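Local coordinates for penicillin-binding protein 2B (Streptococcus pneumoniae, PDB 2WAD) that probably cross-links the peptide stems of neighbouring glycan strands in cell wall peptidoglycan as a transpeptidase of the elongasome, and binds penicillin, at residues A[633-638]-A[646-651]; A[314-319]-A[355-360]. All blocks are in the same frame, centred on the assembly; numbering follows the deposited sequence.

Contact 1 of 2, residues A[633-638]-A[646-651]; sequences NAVAYA and AVAVVF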
# COMPACT_ATOMS: atom_id res chain seq x y z
N ASN A 633 -13.49 -14.88 12.85
CA ASN A 633 -13.16 -13.46 12.71
C ASN A 633 -13.79 -12.65 13.85
O ASN A 633 -14.71 -13.12 14.51
CB ASN A 633 -13.70 -12.96 11.36
CG ASN A 633 -13.10 -13.71 10.17
OD1 ASN A 633 -11.98 -14.26 10.23
ND2 ASN A 633 -13.86 -13.75 9.09
N ALA A 634 -13.33 -11.43 14.08
CA ALA A 634 -13.91 -10.61 15.15
C ALA A 634 -13.65 -9.14 14.83
O ALA A 634 -12.62 -8.82 14.27
CB ALA A 634 -13.27 -10.97 16.51
N VAL A 635 -14.59 -8.27 15.19
CA VAL A 635 -14.37 -6.82 15.14
C VAL A 635 -14.75 -6.25 16.51
O VAL A 635 -15.60 -6.79 17.19
CB VAL A 635 -15.23 -6.15 14.01
CG1 VAL A 635 -14.82 -6.67 12.64
CG2 VAL A 635 -16.72 -6.39 14.21
N ALA A 636 -14.10 -5.16 16.93
CA ALA A 636 -14.34 -4.58 18.25
C ALA A 636 -13.94 -3.11 18.26
O ALA A 636 -13.10 -2.69 17.46
CB ALA A 636 -13.50 -5.34 19.32
N TYR A 637 -14.50 -2.33 19.18
CA TYR A 637 -13.96 -1.00 19.49
C TYR A 637 -14.01 -0.72 20.99
O TYR A 637 -14.66 -1.45 21.75
CB TYR A 637 -14.69 0.09 18.71
CG TYR A 637 -16.18 0.15 18.96
CD1 TYR A 637 -16.71 0.81 20.06
CD2 TYR A 637 -17.07 -0.51 18.11
CE1 TYR A 637 -18.10 0.84 20.29
CE2 TYR A 637 -18.44 -0.47 18.31
CZ TYR A 637 -18.95 0.19 19.41
OH TYR A 637 -20.32 0.19 19.60
N ALA A 638 -13.34 0.35 21.42
CA ALA A 638 -13.17 0.68 22.83
C ALA A 638 -12.48 2.03 22.98
O ALA A 638 -11.72 2.45 22.11
CB ALA A 638 -12.33 -0.41 23.55
N ALA A 646 -10.50 0.90 17.01
CA ALA A 646 -11.41 -0.07 16.40
C ALA A 646 -10.50 -1.11 15.77
O ALA A 646 -9.50 -0.72 15.18
CB ALA A 646 -12.22 0.61 15.31
N VAL A 647 -10.82 -2.39 15.89
CA VAL A 647 -9.91 -3.43 15.43
C VAL A 647 -10.66 -4.54 14.68
O VAL A 647 -11.76 -4.89 15.07
CB VAL A 647 -9.10 -4.03 16.60
CG1 VAL A 647 -10.03 -4.72 17.60
CG2 VAL A 647 -8.05 -5.04 16.07
N ALA A 648 -10.05 -5.09 13.62
CA ALA A 648 -10.56 -6.25 12.93
C ALA A 648 -9.54 -7.36 12.97
O ALA A 648 -8.36 -7.15 12.69
CB ALA A 648 -10.84 -5.95 11.45
N VAL A 649 -10.03 -8.57 13.21
CA VAL A 649 -9.14 -9.71 13.28
C VAL A 649 -9.72 -10.74 12.35
O VAL A 649 -10.91 -11.03 12.41
CB VAL A 649 -9.02 -10.29 14.72
CG1 VAL A 649 -8.28 -11.65 14.66
CG2 VAL A 649 -8.30 -9.28 15.64
N VAL A 650 -8.88 -11.26 11.46
CA VAL A 650 -9.35 -12.16 10.41
C VAL A 650 -8.50 -13.41 10.52
O VAL A 650 -7.29 -13.35 10.35
CB VAL A 650 -9.21 -11.51 9.00
CG1 VAL A 650 -9.62 -12.50 7.92
CG2 VAL A 650 -10.08 -10.21 8.92
N PHE A 651 -9.13 -14.53 10.83
CA PHE A 651 -8.41 -15.77 11.09
C PHE A 651 -9.18 -16.86 10.38
O PHE A 651 -10.06 -17.49 10.97
CB PHE A 651 -8.41 -16.07 12.60
CG PHE A 651 -7.36 -17.06 13.04
CD1 PHE A 651 -7.04 -18.15 12.25
CD2 PHE A 651 -6.68 -16.91 14.25
CE1 PHE A 651 -6.07 -19.07 12.63
CE2 PHE A 651 -5.71 -17.82 14.65
CZ PHE A 651 -5.41 -18.91 13.84
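Asn633 extends the pairing of two antiparallel strands by one side-chain bond. Its OD1 accepts the N-H of Phe651, with N and OD1 2.9 Å apart and the donor tilted 16° from the amide carbonyl plane. With CG anti to the carbonyl carbon (chi1 -60°), CG comes to 4.1 Å from Phe651 N. OD1 also lies 3.7 Å from CG1 of Val650. Next along the strands, Ala634 and Val649 form a hydrogen-bonded pair, and Val649 N reaches Ala634 O at 2.8 Å. Ala636 and Val647 form the second such pair. On their face of the sheet, CB of Ala636 meets CG1 of Val647 at 3.9 Å. Ile670 of helix 661-676 touches both residues. On the other face, CG1 of Val635 lies 4.2 Å from CB of Ala648. Val532 of helix 525-536 covers Val635 and Tyr637. This hairpin belongs to the antiparallel sheet of the transpeptidase domain. ND2 of Asn633 donates to Pro384 O, with a weak second bond to Val383 O, just before the predicted nucleophile Ser386. The amide thus works at both ends: its oxygen holds the hairpin end, and its nitrogen ties that end to the chain leading to Ser386.

Contact 2 of 2, residues A[314-319]-A[355-360]; sequences LAFQDS and VLSMSG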
# COMPACT_ATOMS: atom_id res chain seq x y z
N LEU A 314 6.42 1.73 15.76
CA LEU A 314 7.10 0.44 15.66
C LEU A 314 6.87 -0.52 16.84
O LEU A 314 6.68 -1.71 16.61
CB LEU A 314 8.61 0.66 15.50
CG LEU A 314 9.32 0.42 14.17
CD1 LEU A 314 8.52 1.03 13.05
CD2 LEU A 314 10.72 1.00 14.21
N ALA A 315 6.93 -0.00 18.07
CA ALA A 315 6.82 -0.82 19.27
C ALA A 315 5.43 -1.46 19.32
O ALA A 315 5.30 -2.66 19.54
CB ALA A 315 7.11 0.00 20.55
N PHE A 316 4.39 -0.64 19.09
CA PHE A 316 3.04 -1.18 18.98
C PHE A 316 2.94 -2.25 17.88
O PHE A 316 2.48 -3.37 18.10
CB PHE A 316 1.97 -0.09 18.84
CG PHE A 316 0.58 -0.63 18.93
CD1 PHE A 316 0.14 -1.26 20.09
CD2 PHE A 316 -0.28 -0.57 17.84
CE1 PHE A 316 -1.14 -1.80 20.16
CE2 PHE A 316 -1.55 -1.11 17.90
CZ PHE A 316 -1.98 -1.72 19.06
N GLN A 317 3.42 -1.90 16.70
CA GLN A 317 3.38 -2.83 15.58
C GLN A 317 4.11 -4.13 15.89
O GLN A 317 3.65 -5.20 15.50
CB GLN A 317 3.88 -2.17 14.28
CG GLN A 317 4.02 -3.13 13.09
CD GLN A 317 2.79 -3.22 12.20
OE1 GLN A 317 1.79 -2.54 12.44
NE2 GLN A 317 2.88 -4.00 11.14
N ASP A 318 5.25 -4.05 16.59
CA ASP A 318 6.04 -5.21 16.97
C ASP A 318 5.24 -6.11 17.90
O ASP A 318 5.28 -7.34 17.81
CB ASP A 318 7.34 -4.81 17.69
CG ASP A 318 8.38 -4.21 16.76
OD1 ASP A 318 8.24 -4.29 15.52
OD2 ASP A 318 9.37 -3.67 17.28
N SER A 319 4.53 -5.49 18.84
CA SER A 319 3.84 -6.27 19.85
C SER A 319 2.57 -6.92 19.27
O SER A 319 2.25 -8.07 19.59
CB SER A 319 3.67 -5.48 21.16
OG SER A 319 2.64 -4.54 21.06
N VAL A 355 -3.88 4.98 11.15
CA VAL A 355 -3.62 3.54 11.21
C VAL A 355 -2.72 3.23 12.40
O VAL A 355 -1.61 3.74 12.48
CB VAL A 355 -3.01 2.97 9.90
CG1 VAL A 355 -2.47 1.54 10.13
CG2 VAL A 355 -4.08 2.92 8.79
N LEU A 356 -3.23 2.46 13.36
CA LEU A 356 -2.45 2.13 14.56
C LEU A 356 -1.51 0.95 14.31
O LEU A 356 -0.38 0.95 14.77
CB LEU A 356 -3.37 1.83 15.75
CG LEU A 356 -4.32 3.00 16.03
CD1 LEU A 356 -5.36 2.60 17.07
CD2 LEU A 356 -3.53 4.30 16.38
N SER A 357 -1.98 -0.04 13.54
CA SER A 357 -1.13 -1.09 13.02
C SER A 357 -1.89 -1.90 11.99
O SER A 357 -3.11 -1.97 12.04
CB SER A 357 -0.64 -2.04 14.12
OG SER A 357 -1.74 -2.79 14.58
N MET A 358 -1.12 -2.51 11.09
CA MET A 358 -1.59 -3.39 10.04
C MET A 358 -0.64 -4.58 10.08
O MET A 358 0.48 -4.48 9.59
CB MET A 358 -1.35 -2.77 8.65
CG MET A 358 -1.45 -1.28 8.54
SD MET A 358 -0.86 -0.52 7.01
CE MET A 358 -1.21 -1.74 5.72
N SER A 359 -1.09 -5.73 10.57
CA SER A 359 -0.21 -6.86 10.83
C SER A 359 -0.76 -8.07 10.12
O SER A 359 -1.98 -8.29 10.12
CB SER A 359 -0.20 -7.20 12.34
OG SER A 359 0.68 -6.36 13.06
N GLY A 360 0.12 -8.91 9.59
CA GLY A 360 -0.35 -10.14 8.97
C GLY A 360 0.71 -11.22 9.05
O GLY A 360 1.91 -10.95 9.01
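Gln317 and Phe316 reach from helix 314-334 to strand 355-363, where the transpeptidase domain packs a helix against its antiparallel sheet. The strand carries a classic beta bulge here, with Leu356 and Ser357 both facing Ala347. The helix and strand segments run at 37° to each other, their axes 8.0 Å apart at the closest.

The two side chains meet the strand differently. Gln317 brings its amide to the backbone of Met358 and bonds it twice. OE1 accepts the N-H of Met358, with N and OE1 3.2 Å apart, in the carbonyl plane and on a lone pair. NE2 donates to Met358 O at 2.9 Å, and this bond is the straighter of the two, with an N-H...O angle of 166°. Met358 O lies nearly in the amide plane of Gln317, yet NE2 sits well above the carbonyl plane of Met358. A bend at chi2 (92°) sets CD off the extended line of the chain. CB of Ser357 presses close to OE1.

With CG anti to the backbone N, the Phe316 ring is carried toward the strand beside Gln317. Leu356 O sits in the ring plane at the edge, 3.4 Å from CD2. CE2 reaches CB of Leu356 at 4.1 Å. Tyr673 of helix 661-676 meets the Phe316 ring edge-to-face and also touches Leu356, so a second helix shares this layer.

Ser359 OG is hydrogen-bonded to Asp321 OD2, one turn further along the helix. It stays 3.8 Å from NE2 of Gln317.

Both contacts are buried and reach the same antiparallel sheet of the transpeptidase domain, with centres about 14 Å apart. Contact 1 lies within the sheet and joins two neighbouring strands. Contact 2 joins the sheet to a helix on one side of it. Strand 342-348 stands between strands 355-363 and 645-650 and so connects the two. Helix 661-676 also touches both. Regular backbone bonds dominate contact 1, and one side-chain amide extends them. In contact 2 the hydrogen bonds across the segments come from a glutamine, beside an aromatic edge. Contact 1 ends near Ser386, whereas contact 2 lies away from the active site.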